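Local coordinates for N-acetylglucosamine-6-phosphate deacetylase (Thermotoga maritima, PDB 1O12) that catalyses the metal-dependent removal of the acetyl group from N-acetylglucosamine-6-phosphate, at the interface of chains A and B. Sequence-based numbering; all coordinates share one arbitrary frame. Chains: chain A/B, N-acetylglucosamine-6-phosphate deacetylase.

The interface of chains A and B. Residues chain A 229-230, 232, 256; chain B 252, 255-256.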
loop_
_atom_site.group_PDB
_atom_site.type_symbol
_atom_site.label_atom_id
_atom_site.label_comp_id
_atom_site.label_asym_id
_atom_site.label_seq_id
_atom_site.Cartn_x
_atom_site.Cartn_y
_atom_site.Cartn_z
ATOM N N LEU A 229 2.200 -6.228 1.829
ATOM C CA LEU A 229 2.422 -4.833 2.107
ATOM C C LEU A 229 2.300 -4.529 3.588
ATOM O O LEU A 229 3.049 -3.720 4.122
ATOM C CB LEU A 229 1.413 -3.980 1.327
ATOM C CG LEU A 229 1.458 -4.108 -0.187
ATOM C CD1 LEU A 229 0.219 -3.491 -0.816
ATOM C CD2 LEU A 229 2.758 -3.448 -0.674
ATOM N N LEU A 230 1.356 -5.188 4.245
ATOM C CA LEU A 230 1.067 -4.940 5.656
ATOM C C LEU A 230 2.124 -5.372 6.635
ATOM O O LEU A 230 2.471 -4.618 7.551
ATOM C CB LEU A 230 -0.251 -5.616 6.054
ATOM C CG LEU A 230 -0.685 -5.461 7.510
ATOM C CD1 LEU A 230 -0.926 -3.991 7.806
ATOM C CD2 LEU A 230 -1.945 -6.264 7.773
ATOM N N ASP A 232 5.544 -5.963 8.100
ATOM C CA ASP A 232 6.873 -5.368 8.030
ATOM C C ASP A 232 8.078 -6.276 7.855
ATOM O O ASP A 232 9.064 -5.849 7.276
ATOM C CB ASP A 232 7.067 -4.480 9.238
ATOM C CG ASP A 232 6.300 -3.177 9.111
ATOM O OD1 ASP A 232 5.118 -3.213 8.635
ATOM O OD2 ASP A 232 6.885 -2.120 9.482
ATOM N N VAL A 256 6.123 1.938 0.800
ATOM C CA VAL A 256 5.541 1.124 1.862
ATOM C C VAL A 256 6.507 0.175 2.563
ATOM O O VAL A 256 6.519 0.089 3.784
ATOM C CB VAL A 256 4.400 0.252 1.312
ATOM C CG1 VAL A 256 3.761 -0.537 2.437
ATOM C CG2 VAL A 256 3.385 1.125 0.580
ATOM N N LEU B 252 -3.328 -1.050 7.137
ATOM C CA LEU B 252 -2.450 -0.847 5.994
ATOM C C LEU B 252 -2.369 0.624 5.550
ATOM O O LEU B 252 -1.267 1.185 5.371
ATOM C CB LEU B 252 -2.929 -1.704 4.823
ATOM C CG LEU B 252 -2.100 -1.647 3.529
ATOM C CD1 LEU B 252 -0.620 -1.855 3.822
ATOM C CD2 LEU B 252 -2.594 -2.753 2.586
ATOM N N LYS B 255 -0.713 2.756 8.118
ATOM C CA LYS B 255 0.722 2.596 8.046
ATOM C C LYS B 255 1.294 3.432 6.911
ATOM O O LYS B 255 2.273 4.158 7.109
ATOM C CB LYS B 255 1.075 1.121 7.838
ATOM C CG LYS B 255 2.526 0.811 8.116
ATOM C CD LYS B 255 2.763 -0.712 8.324
ATOM C CE LYS B 255 2.767 -1.435 6.962
ATOM N NZ LYS B 255 3.713 -0.776 6.010
ATOM N N VAL B 256 0.675 3.360 5.731
ATOM C CA VAL B 256 1.173 4.091 4.581
ATOM C C VAL B 256 0.976 5.580 4.593
ATOM O O VAL B 256 1.865 6.331 4.208
ATOM C CB VAL B 256 0.528 3.595 3.290
ATOM C CG1 VAL B 256 0.765 4.608 2.152
ATOM C CG2 VAL B 256 1.102 2.259 2.926
#
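B:Lys255 reaches across to A:Asp232 and the backbone carbonyls at the end of helix 223-230, a worked example of how a long side chain can carry a charge over a contact that also joins apolar side chains. Its CG stands opposite the backbone N (chi1 -165°), and after an extended start the chain bends at its last two torsions. The last bend turns the ammonium away from the carboxylate and towards A:Val256, while it stays near the carbonyl of A:Leu229. B:Lys255 and A:Asp232 run past each other in opposite directions, and the carboxylate oxygen OD1 of A:Asp232 lies 3.4 Å from CE of B:Lys255. The salt bridge is correspondingly long, 3.8 Å from NZ of B:Lys255 to OD1 of A:Asp232. NZ of B:Lys255 also lies 3.6 Å from the carbonyl O of A:Leu229, near the carbonyl end of helix 223-230, whose partial negative charge would be expected to favour the ammonium.

A:Val256 meets the lysine at about a right angle, its CG1 3.6 Å from NZ of B:Lys255. Its other methyl, CG2, faces CG2 of B:Val256 at 3.5 Å, the two valines meeting at a slant. Beside the lysine, B:Leu252 lays CD1 alongside CB of A:Leu229, 3.9 Å away, while CD1 of A:Leu230 lies against the backbone of B:Leu252, 3.9 Å from its CA. A methionine in place of B:Lys255 would probably leave A:Asp232 without its cationic mate and the carbonyl end of the helix without a nearby positive charge.

Helix 247-257 of chain B thus packs against the end of helix 223-230, the loop after it and helix 247-257 of chain A. The centre of this patch lies about 24 Å from A:Asp267, the predicted catalytic residue, which fits a role in assembly rather than chemistry; two-fold symmetry repeats it with chains exchanged, although the deposited dimer need not be the biological one.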